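Local coordinates for putative uncharacterized protein (Mycobacterium avium, PDB 2Z6V) that is probably a sulfotransferase that moves a sulfuryl group from a PAPS-type donor to an acceptor that has not been established, at residues I58-N63 with T210-R215; H255-L260 with L320-R325; L268-R273 with E329-M334; N381-D386 with I408-R413. All coordinates share one frame; numbering follows the deposited sequence.

Contact 1. Residues I58-N63 with T210-R215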
# COMPACT_ATOMS: atom_id res chain seq x y z
N ILE A 58 -15.40 1.77 -10.61
CA ILE A 58 -14.91 0.41 -10.71
C ILE A 58 -15.99 -0.50 -11.28
O ILE A 58 -15.76 -1.23 -12.25
CB ILE A 58 -14.46 -0.13 -9.31
CG1 ILE A 58 -13.28 0.69 -8.81
CG2 ILE A 58 -14.09 -1.61 -9.40
CD1 ILE A 58 -12.89 0.41 -7.36
N VAL A 59 -17.18 -0.45 -10.68
CA VAL A 59 -18.31 -1.28 -11.10
C VAL A 59 -18.72 -1.02 -12.54
O VAL A 59 -18.98 -1.96 -13.30
CB VAL A 59 -19.52 -1.04 -10.19
CG1 VAL A 59 -20.72 -1.81 -10.71
CG2 VAL A 59 -19.18 -1.47 -8.77
N ASP A 60 -18.79 0.25 -12.92
CA ASP A 60 -19.17 0.61 -14.27
C ASP A 60 -18.25 -0.04 -15.29
O ASP A 60 -18.68 -0.44 -16.37
CB ASP A 60 -19.14 2.12 -14.45
CG ASP A 60 -19.56 2.54 -15.84
OD1 ASP A 60 -20.72 2.24 -16.20
OD2 ASP A 60 -18.74 3.15 -16.56
N GLU A 61 -16.97 -0.13 -14.95
CA GLU A 61 -15.98 -0.70 -15.85
C GLU A 61 -16.01 -2.23 -15.90
O GLU A 61 -15.91 -2.80 -16.98
CB GLU A 61 -14.58 -0.22 -15.48
CG GLU A 61 -13.60 -0.32 -16.64
CD GLU A 61 -12.31 0.44 -16.40
OE1 GLU A 61 -12.37 1.50 -15.74
OE2 GLU A 61 -11.25 -0.01 -16.88
N VAL A 62 -16.14 -2.89 -14.75
CA VAL A 62 -16.18 -4.35 -14.78
C VAL A 62 -17.42 -4.84 -15.51
O VAL A 62 -17.44 -5.95 -16.05
CB VAL A 62 -16.14 -4.97 -13.35
CG1 VAL A 62 -14.89 -4.51 -12.63
CG2 VAL A 62 -17.38 -4.61 -12.58
N ASN A 63 -18.46 -4.01 -15.53
CA ASN A 63 -19.70 -4.35 -16.23
C ASN A 63 -19.55 -4.11 -17.72
O ASN A 63 -19.92 -4.95 -18.53
CB ASN A 63 -20.88 -3.49 -15.73
CG ASN A 63 -21.43 -3.96 -14.39
OD1 ASN A 63 -21.29 -5.12 -14.03
ND2 ASN A 63 -22.08 -3.04 -13.67
N THR A 210 -8.31 0.08 -18.17
CA THR A 210 -8.03 1.46 -18.56
C THR A 210 -7.41 2.24 -17.41
O THR A 210 -7.10 1.69 -16.35
CB THR A 210 -9.31 2.17 -19.00
OG1 THR A 210 -10.29 2.07 -17.95
CG2 THR A 210 -9.85 1.54 -20.27
N ASP A 211 -7.24 3.54 -17.63
CA ASP A 211 -6.65 4.40 -16.61
C ASP A 211 -7.64 5.46 -16.14
O ASP A 211 -7.26 6.45 -15.52
CB ASP A 211 -5.39 5.08 -17.16
CG ASP A 211 -5.69 6.15 -18.19
OD1 ASP A 211 -6.71 6.04 -18.90
OD2 ASP A 211 -4.91 7.12 -18.29
N ARG A 212 -8.93 5.26 -16.44
CA ARG A 212 -9.93 6.22 -16.01
C ARG A 212 -9.94 6.33 -14.48
O ARG A 212 -9.92 7.44 -13.94
CB ARG A 212 -11.33 5.83 -16.49
CG ARG A 212 -12.40 6.78 -15.96
CD ARG A 212 -13.82 6.44 -16.43
NE ARG A 212 -14.21 5.07 -16.07
CZ ARG A 212 -15.47 4.67 -15.92
NH1 ARG A 212 -16.47 5.52 -16.11
NH2 ARG A 212 -15.72 3.40 -15.61
N TYR A 213 -9.98 5.20 -13.79
CA TYR A 213 -9.99 5.23 -12.33
C TYR A 213 -8.76 5.94 -11.78
O TYR A 213 -8.88 6.76 -10.86
CB TYR A 213 -10.08 3.81 -11.75
CG TYR A 213 -10.04 3.80 -10.24
CD1 TYR A 213 -11.18 4.09 -9.49
CD2 TYR A 213 -8.85 3.59 -9.56
CE1 TYR A 213 -11.13 4.18 -8.10
CE2 TYR A 213 -8.78 3.67 -8.17
CZ TYR A 213 -9.92 3.98 -7.44
OH TYR A 213 -9.83 4.11 -6.07
N ALA A 214 -7.58 5.65 -12.33
CA ALA A 214 -6.35 6.27 -11.86
C ALA A 214 -6.30 7.79 -12.11
O ALA A 214 -5.74 8.53 -11.31
CB ALA A 214 -5.14 5.60 -12.52
N ARG A 215 -6.88 8.24 -13.22
CA ARG A 215 -6.85 9.66 -13.52
C ARG A 215 -7.82 10.39 -12.61
O ARG A 215 -7.59 11.54 -12.23
CB ARG A 215 -7.20 9.92 -14.99
CG ARG A 215 -6.18 9.35 -15.98
CD ARG A 215 -6.48 9.76 -17.42
NE ARG A 215 -6.00 11.11 -17.71
CZ ARG A 215 -4.77 11.40 -18.13
NH1 ARG A 215 -3.88 10.43 -18.32
NH2 ARG A 215 -4.42 12.67 -18.34
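E61 reaches across from helix 50-64 to both T210 and R212. At the base of its side chain, E61 CB lies 3.8 Å from NH2 of R212, near the plane of the guanidinium and at its edge. CG leaves anti to the backbone N (chi1 -158°), and the extended chain carries the carboxylate away from helix 50-64 to the turn just ahead of helix 212-219. There OE2 takes two bonds from one residue. The T210 hydroxyl OG1 donates to E61 OE2 at 2.5 Å from above the carboxylate plane, and the T210 backbone N donates to E61 OE2 at 3.2 Å, nearly in line with the C-O bond. The other oxygen, E61 OE1, is 3.9 Å from R212 NH2, a long salt bridge.

Here an N-terminal helix is tied to the start of a helix in the sulfotransferase region, through a salt-bridge network of D60, E61 and R212. R212 runs past E61 in the opposite direction and crosses D60 at about a right angle. R212 NH2 bonds D60 OD2 at 3.2 Å through the anti lone pair of that oxygen, and R212 NH1 adds a weak bond to it. Apart from the charges, I58 CG1 approaches the Y213 ring obliquely, 4.1 Å from Y213 CD1, while the Y213 hydroxyl is taken up by the backbone N of G201.

Contact 2. Residues H255-L260 with L320-R325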
# COMPACT_ATOMS: atom_id res chain seq x y z
N HIS A 255 -0.60 11.57 -2.66
CA HIS A 255 -1.59 12.20 -1.81
C HIS A 255 -0.98 12.89 -0.59
O HIS A 255 -1.67 13.07 0.43
CB HIS A 255 -2.61 11.15 -1.34
CG HIS A 255 -3.09 10.25 -2.43
ND1 HIS A 255 -3.67 10.72 -3.59
CD2 HIS A 255 -3.06 8.90 -2.55
CE1 HIS A 255 -3.98 9.70 -4.37
NE2 HIS A 255 -3.62 8.59 -3.76
N ILE A 256 0.28 13.29 -0.67
CA ILE A 256 0.95 13.90 0.48
C ILE A 256 0.24 15.11 1.09
O ILE A 256 0.35 15.35 2.30
CB ILE A 256 2.42 14.26 0.16
CG1 ILE A 256 3.14 14.63 1.46
CG2 ILE A 256 2.47 15.38 -0.87
CD1 ILE A 256 4.65 14.54 1.36
N GLU A 257 -0.50 15.85 0.28
CA GLU A 257 -1.22 17.01 0.79
C GLU A 257 -2.36 16.63 1.74
O GLU A 257 -2.55 17.27 2.78
CB GLU A 257 -1.77 17.86 -0.36
CG GLU A 257 -0.70 18.63 -1.15
CD GLU A 257 0.35 19.30 -0.26
OE1 GLU A 257 0.04 19.62 0.90
OE2 GLU A 257 1.50 19.50 -0.73
N ALA A 258 -3.12 15.59 1.40
CA ALA A 258 -4.22 15.17 2.26
C ALA A 258 -3.68 14.50 3.52
O ALA A 258 -4.24 14.64 4.61
CB ALA A 258 -5.14 14.21 1.51
N LEU A 259 -2.57 13.77 3.36
CA LEU A 259 -1.92 13.10 4.48
C LEU A 259 -1.56 14.16 5.54
O LEU A 259 -1.96 14.05 6.70
CB LEU A 259 -0.67 12.37 3.98
CG LEU A 259 0.20 11.54 4.94
CD1 LEU A 259 1.20 10.73 4.13
CD2 LEU A 259 0.93 12.43 5.92
N LEU A 260 -0.82 15.18 5.12
CA LEU A 260 -0.39 16.25 6.03
C LEU A 260 -1.56 16.90 6.75
O LEU A 260 -1.45 17.29 7.93
CB LEU A 260 0.40 17.30 5.27
CG LEU A 260 1.81 16.80 4.94
CD1 LEU A 260 2.53 17.80 4.04
CD2 LEU A 260 2.57 16.58 6.24
N LEU A 320 7.83 16.37 -4.18
CA LEU A 320 8.85 17.40 -4.40
C LEU A 320 8.30 18.79 -4.08
O LEU A 320 8.97 19.61 -3.45
CB LEU A 320 9.37 17.35 -5.84
CG LEU A 320 10.53 16.36 -6.03
CD1 LEU A 320 10.75 16.06 -7.51
CD2 LEU A 320 11.78 16.91 -5.38
N ARG A 321 7.07 19.06 -4.52
CA ARG A 321 6.43 20.34 -4.25
C ARG A 321 6.20 20.53 -2.75
O ARG A 321 6.42 21.62 -2.22
CB ARG A 321 5.09 20.46 -4.98
CG ARG A 321 5.19 20.49 -6.50
CD ARG A 321 6.13 21.60 -6.99
NE ARG A 321 7.31 21.03 -7.64
CZ ARG A 321 8.57 21.30 -7.28
NH1 ARG A 321 8.82 22.13 -6.29
NH2 ARG A 321 9.57 20.72 -7.92
N ALA A 322 5.75 19.48 -2.08
CA ALA A 322 5.48 19.55 -0.65
C ALA A 322 6.75 19.82 0.14
O ALA A 322 6.74 20.54 1.14
CB ALA A 322 4.84 18.26 -0.17
N ARG A 323 7.85 19.23 -0.32
CA ARG A 323 9.16 19.39 0.31
C ARG A 323 9.66 20.82 0.14
O ARG A 323 10.25 21.40 1.05
CB ARG A 323 10.15 18.40 -0.31
CG ARG A 323 11.61 18.63 0.05
CD ARG A 323 12.48 17.53 -0.52
NE ARG A 323 13.90 17.73 -0.22
CZ ARG A 323 14.66 18.65 -0.80
NH1 ARG A 323 14.13 19.44 -1.73
NH2 ARG A 323 15.93 18.77 -0.46
N GLU A 324 9.41 21.39 -1.04
CA GLU A 324 9.84 22.75 -1.31
C GLU A 324 9.12 23.70 -0.36
O GLU A 324 9.69 24.70 0.10
CB GLU A 324 9.54 23.12 -2.76
CG GLU A 324 9.84 24.56 -3.11
CD GLU A 324 9.75 24.86 -4.60
OE1 GLU A 324 8.70 24.55 -5.21
OE2 GLU A 324 10.72 25.41 -5.15
N ARG A 325 7.87 23.37 -0.04
CA ARG A 325 7.06 24.21 0.82
C ARG A 325 7.32 24.07 2.31
O ARG A 325 7.40 25.07 3.01
CB ARG A 325 5.58 23.95 0.53
CG ARG A 325 4.63 24.63 1.51
CD ARG A 325 3.20 24.54 1.02
NE ARG A 325 2.74 23.16 0.87
CZ ARG A 325 2.39 22.38 1.88
NH1 ARG A 325 2.43 22.84 3.13
NH2 ARG A 325 2.00 21.13 1.65
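A322, R325 and E257 give up most of the surface here, with A322 and R325 one turn apart on the same flank of helix 301-326. Both helices belong to the alpha/beta sulfotransferase fold, in which a parallel sheet is flanked by helices. Segments 256-260 and 320-325 approach to 10.8 Å between axes, at 48°. A322 points its CB toward helix 256-262: A322 CB sits 3.8 Å from CG2 of I256 and 3.6 Å from OE2 of E257. I256 goes on to touch L268, which ties this packing to strand 267-272 of the sheet.

Beside this apolar patch the contact turns polar, between the first turn of helix 256-262 and the C-terminal end of helix 301-326. E257 and R325 come from opposite directions and meet at NH2 of the arginine. The glutamate bends at chi2 (-43°), swinging its carboxylate over to helix 301-326, while L260 CD1 lies 4.1 Å from R325 NH2 and adds an apolar neighbour to the charged pair. The carboxylate and guanidinium planes are turned well away from coplanar, so this is no flat two-pronged pairing. R325 NH2 donates to E257 OE2 at 2.9 Å, using the syn lone pair of that oxygen, which lies in the guanidinium plane; E257 OE1, 2.6 Å from R325 NH2, completes the salt bridge.

Contact 3. Residues L268-R273 with E329-M334; sequences LIWAHR and ERFFHM
L268 to A271 pair one for one with F331 to M334, two parallel strands with a main-chain bond on alternate residues of each. The amide of F332 donates to L268 O and that of W270 to F332 O, both at 2.8 Å; M334 N then reaches W270 O at 2.9 Å, and H272 N closes the series on M334 O. Between these, CA-H...O contacts fill in, among them F331 CA to L268 O.

The pairing joins neighbours in the central parallel sheet, linked in the chain by the helices of a beta-alpha-beta crossover. Strand 331-335 is outermost, while strand 267-272 is also bonded on its far side to strand 109-113, through I269 and A271.

Apolar contacts form on both faces of the strand pair. On the face of I269, A271, F332 and M334, the methionine bends at chi3 (77°) to bring CE to 3.5 Å from A271 CB, and I269 CG2 lies 4.0 Å from M334 CB. A271 and M334 touch T119, in a loop whose sequence is consistent with the phosphosulfate-binding loop of sulfotransferases; F332 packs on helix 343-353. On the other face, L268 and F331 run side by side, CD1 of the leucine 3.5 Å from CE1 of the ring.

Aromatic contacts make a cluster of W270, H272, F331 and H333. The six-membered ring of W270 meets the F331 ring obliquely, planes 52° apart, whereas the H272 and H333 rings meet rim to rim. F406 meets the rings of W270, H272 and H333, and H272 ND1 is bonded to the Y402 hydroxyl.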
# COMPACT_ATOMS: atom_id res chain seq x y z
N LEU A 268 7.98 11.93 7.96
CA LEU A 268 8.05 11.37 6.62
C LEU A 268 9.38 10.77 6.16
O LEU A 268 10.39 11.47 6.03
CB LEU A 268 7.62 12.45 5.63
CG LEU A 268 6.30 13.17 5.96
CD1 LEU A 268 6.13 14.37 5.03
CD2 LEU A 268 5.12 12.22 5.83
N ILE A 269 9.37 9.47 5.91
CA ILE A 269 10.55 8.78 5.42
C ILE A 269 10.34 8.61 3.93
O ILE A 269 9.46 7.87 3.51
CB ILE A 269 10.70 7.37 6.04
CG1 ILE A 269 10.87 7.47 7.55
CG2 ILE A 269 11.89 6.66 5.42
CD1 ILE A 269 10.96 6.14 8.23
N TRP A 270 11.12 9.33 3.13
CA TRP A 270 11.02 9.25 1.68
C TRP A 270 11.98 8.15 1.21
O TRP A 270 13.19 8.22 1.45
CB TRP A 270 11.42 10.60 1.08
CG TRP A 270 11.07 10.79 -0.37
CD1 TRP A 270 10.93 9.82 -1.32
CD2 TRP A 270 10.89 12.04 -1.05
NE1 TRP A 270 10.68 10.38 -2.55
CE2 TRP A 270 10.65 11.75 -2.41
CE3 TRP A 270 10.91 13.38 -0.64
CZ2 TRP A 270 10.43 12.74 -3.37
CZ3 TRP A 270 10.69 14.38 -1.60
CH2 TRP A 270 10.45 14.05 -2.95
N ALA A 271 11.43 7.12 0.56
CA ALA A 271 12.24 6.00 0.06
C ALA A 271 12.67 6.26 -1.38
O ALA A 271 11.85 6.56 -2.24
CB ALA A 271 11.44 4.71 0.14
N HIS A 272 13.97 6.12 -1.64
CA HIS A 272 14.51 6.36 -2.97
C HIS A 272 15.15 5.16 -3.65
O HIS A 272 15.60 4.21 -2.99
CB HIS A 272 15.56 7.48 -2.92
CG HIS A 272 15.04 8.77 -2.37
ND1 HIS A 272 14.16 9.57 -3.06
CD2 HIS A 272 15.26 9.38 -1.18
CE1 HIS A 272 13.86 10.62 -2.32
NE2 HIS A 272 14.51 10.53 -1.18
N ARG A 273 15.19 5.21 -4.97
CA ARG A 273 15.78 4.17 -5.78
C ARG A 273 15.81 4.63 -7.23
O ARG A 273 15.06 5.55 -7.61
CB ARG A 273 14.99 2.86 -5.68
CG ARG A 273 15.60 1.73 -6.50
CD ARG A 273 14.95 0.38 -6.22
NE ARG A 273 15.63 -0.69 -6.95
CZ ARG A 273 15.30 -1.98 -6.89
NH1 ARG A 273 14.28 -2.38 -6.14
NH2 ARG A 273 15.99 -2.87 -7.59
N GLU A 329 13.95 19.12 6.04
CA GLU A 329 14.05 18.57 7.39
C GLU A 329 12.82 17.75 7.84
O GLU A 329 12.90 17.00 8.81
CB GLU A 329 14.34 19.69 8.39
CG GLU A 329 13.18 20.63 8.66
CD GLU A 329 13.59 21.88 9.44
OE1 GLU A 329 14.65 21.86 10.11
OE2 GLU A 329 12.84 22.88 9.38
N ARG A 330 11.70 17.90 7.15
CA ARG A 330 10.49 17.15 7.50
C ARG A 330 10.57 15.71 6.97
O ARG A 330 9.70 14.89 7.25
CB ARG A 330 9.25 17.84 6.92
CG ARG A 330 8.83 19.13 7.63
CD ARG A 330 8.47 18.88 9.09
NE ARG A 330 7.43 17.86 9.27
CZ ARG A 330 6.15 18.00 8.91
NH1 ARG A 330 5.72 19.13 8.35
NH2 ARG A 330 5.29 17.01 9.13
N PHE A 331 11.63 15.43 6.22
CA PHE A 331 11.82 14.11 5.62
C PHE A 331 13.12 13.43 6.03
O PHE A 331 14.08 14.08 6.46
CB PHE A 331 11.84 14.21 4.10
CG PHE A 331 10.61 14.81 3.49
CD1 PHE A 331 9.61 14.00 2.98
CD2 PHE A 331 10.47 16.19 3.41
CE1 PHE A 331 8.48 14.56 2.38
CE2 PHE A 331 9.34 16.76 2.82
CZ PHE A 331 8.34 15.94 2.30
N PHE A 332 13.14 12.11 5.89
CA PHE A 332 14.34 11.34 6.13
C PHE A 332 14.51 10.64 4.80
O PHE A 332 13.55 10.10 4.26
CB PHE A 332 14.18 10.27 7.22
CG PHE A 332 15.42 9.45 7.41
CD1 PHE A 332 16.43 9.89 8.27
CD2 PHE A 332 15.65 8.32 6.62
CE1 PHE A 332 17.65 9.22 8.32
CE2 PHE A 332 16.87 7.65 6.67
CZ PHE A 332 17.88 8.10 7.52
N HIS A 333 15.71 10.64 4.24
CA HIS A 333 15.88 9.99 2.95
C HIS A 333 16.53 8.64 3.02
O HIS A 333 17.70 8.49 3.37
CB HIS A 333 16.62 10.92 1.99
CG HIS A 333 15.86 12.17 1.70
ND1 HIS A 333 16.28 13.41 2.12
CD2 HIS A 333 14.65 12.36 1.11
CE1 HIS A 333 15.36 14.31 1.82
NE2 HIS A 333 14.36 13.69 1.21
N MET A 334 15.74 7.64 2.68
CA MET A 334 16.19 6.26 2.69
C MET A 334 16.47 5.81 1.26
O MET A 334 15.57 5.72 0.43
CB MET A 334 15.12 5.40 3.33
CG MET A 334 15.46 3.95 3.45
SD MET A 334 14.08 3.13 4.22
CE MET A 334 12.93 3.02 2.83

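Contact 4. Residues N381-D386 with I408-R413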
# COMPACT_ATOMS: atom_id res chain seq x y z
N ASN A 381 22.03 -3.99 -13.88
CA ASN A 381 21.57 -4.76 -15.03
C ASN A 381 20.83 -3.80 -15.94
O ASN A 381 20.50 -2.68 -15.54
CB ASN A 381 20.63 -5.88 -14.59
CG ASN A 381 21.15 -6.65 -13.40
OD1 ASN A 381 21.03 -6.20 -12.25
ND2 ASN A 381 21.75 -7.80 -13.65
N ALA A 382 20.57 -4.22 -17.17
CA ALA A 382 19.85 -3.37 -18.11
C ALA A 382 18.40 -3.31 -17.65
O ALA A 382 17.77 -4.34 -17.44
CB ALA A 382 19.94 -3.93 -19.52
N TYR A 383 17.88 -2.10 -17.47
CA TYR A 383 16.49 -1.94 -17.03
C TYR A 383 15.60 -2.49 -18.12
O TYR A 383 14.77 -3.38 -17.92
CB TYR A 383 16.11 -0.47 -16.87
CG TYR A 383 17.15 0.47 -16.32
CD1 TYR A 383 17.79 1.39 -17.16
CD2 TYR A 383 17.42 0.53 -14.96
CE1 TYR A 383 18.64 2.35 -16.64
CE2 TYR A 383 18.27 1.48 -14.43
CZ TYR A 383 18.87 2.40 -15.28
OH TYR A 383 19.69 3.36 -14.74
N ARG A 384 15.79 -1.90 -19.29
CA ARG A 384 15.04 -2.21 -20.48
C ARG A 384 13.54 -2.15 -20.29
O ARG A 384 12.89 -3.07 -19.79
CB ARG A 384 15.50 -3.54 -21.08
CG ARG A 384 16.59 -3.31 -22.13
CD ARG A 384 17.67 -2.32 -21.63
NE ARG A 384 17.84 -1.13 -22.48
CZ ARG A 384 16.99 -0.10 -22.56
NH1 ARG A 384 15.87 -0.08 -21.86
NH2 ARG A 384 17.27 0.92 -23.36
N LEU A 385 13.03 -0.99 -20.69
CA LEU A 385 11.63 -0.65 -20.61
C LEU A 385 11.08 -0.91 -22.02
O LEU A 385 9.96 -0.50 -22.35
CB LEU A 385 11.48 0.82 -20.23
CG LEU A 385 12.38 1.48 -19.16
CD1 LEU A 385 12.44 0.63 -17.91
CD2 LEU A 385 13.77 1.68 -19.71
N ASP A 386 11.89 -1.58 -22.84
CA ASP A 386 11.51 -1.92 -24.21
C ASP A 386 10.23 -2.72 -24.17
O ASP A 386 9.29 -2.47 -24.93
CB ASP A 386 12.59 -2.79 -24.85
CG ASP A 386 13.87 -2.06 -25.05
OD1 ASP A 386 14.94 -2.67 -24.81
OD2 ASP A 386 13.82 -0.88 -25.46
N ILE A 408 20.90 9.68 -6.00
CA ILE A 408 20.55 8.27 -6.16
C ILE A 408 21.53 7.48 -7.01
O ILE A 408 21.85 7.87 -8.14
CB ILE A 408 19.14 8.12 -6.77
CG1 ILE A 408 18.11 8.76 -5.85
CG2 ILE A 408 18.84 6.64 -7.01
CD1 ILE A 408 16.69 8.70 -6.37
N GLU A 409 21.99 6.36 -6.47
CA GLU A 409 22.94 5.48 -7.14
C GLU A 409 22.19 4.62 -8.16
O GLU A 409 21.43 3.74 -7.79
CB GLU A 409 23.63 4.61 -6.10
CG GLU A 409 24.86 3.86 -6.58
CD GLU A 409 25.73 3.41 -5.41
OE1 GLU A 409 26.14 4.27 -4.61
OE2 GLU A 409 25.99 2.19 -5.30
N LEU A 410 22.41 4.88 -9.44
CA LEU A 410 21.73 4.14 -10.49
C LEU A 410 22.21 2.70 -10.68
O LEU A 410 23.36 2.37 -10.37
CB LEU A 410 21.83 4.89 -11.81
CG LEU A 410 21.23 6.30 -11.80
CD1 LEU A 410 21.35 6.91 -13.18
CD2 LEU A 410 19.76 6.24 -11.36
N GLU A 411 21.31 1.86 -11.18
CA GLU A 411 21.60 0.44 -11.43
C GLU A 411 21.48 0.15 -12.93
O GLU A 411 21.12 -0.95 -13.33
CB GLU A 411 20.58 -0.42 -10.67
CG GLU A 411 20.42 -0.10 -9.20
CD GLU A 411 19.15 -0.69 -8.60
OE1 GLU A 411 18.05 -0.20 -8.93
OE2 GLU A 411 19.25 -1.65 -7.81
N GLY A 412 21.78 1.15 -13.75
CA GLY A 412 21.65 1.01 -15.19
C GLY A 412 22.70 0.25 -15.98
O GLY A 412 23.69 -0.24 -15.44
N ARG A 413 22.44 0.16 -17.29
CA ARG A 413 23.30 -0.51 -18.27
C ARG A 413 24.25 -1.57 -17.72
O ARG A 413 25.48 -1.33 -17.73
CB ARG A 413 24.07 0.53 -19.10
CG ARG A 413 24.45 1.81 -18.35
CD ARG A 413 25.38 1.54 -17.18
NE ARG A 413 26.70 1.07 -17.60
CZ ARG A 413 27.61 0.58 -16.77
NH1 ARG A 413 27.36 0.49 -15.47
NH2 ARG A 413 28.79 0.18 -17.23
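The Y383 ring lies obliquely against the backbone of E411 and G412 in the C-terminal tail. CE2 of the tyrosine is 3.5 Å from G412 CA and 3.8 Å from E411 C, so the ring packs on main chain rather than on side chains. Beyond the ring, the Y383 hydroxyl OH passes 3.9 Å from L410 CB. One hydrogen bond passes directly between the segments: N381 N donates to E411 O at 3.2 Å. A382 and R413, the last modelled residue, simply run close by.

The next shell explains the placement. OD2 of D274, just ahead of helix 275-285, is bonded both to the Y383 hydroxyl and to the backbone N of E411. Y383 also leans on K277 of helix 275-285 and on V392 of helix 392-405, which fills most of the chain between the two loops. The joint is thus loop against loop, at the edge of the fold and without regular secondary structure. With a single bond passing directly between the segments, D274 OD2, shared by a side chain of one loop and the main chain of the other, probably contributes much to holding the two in place.

In the fold
Contacts 2 and 3 form one neighbourhood, their centres 12 Å apart. Helix 256-262 leads into strand 267-272 and helix 301-326 into strand 331-335, so each helix of contact 2 precedes a strand of contact 3 in the chain; R323 CB meets F331 CE2 at 3.6 Å. Contact 4 lies about 22 Å from contact 3 between centres but reaches it through a salt bridge, R273 NE to E411 OE1 at 3.2 Å. Contact 1 touches none of the others; its nearest atoms are about 7 Å from contact 2, their centres 27 Å apart. A bound palmitic acid is about 7 Å from the Y213 side chain, 12 Å from that of I256 and 11 Å from that of A271.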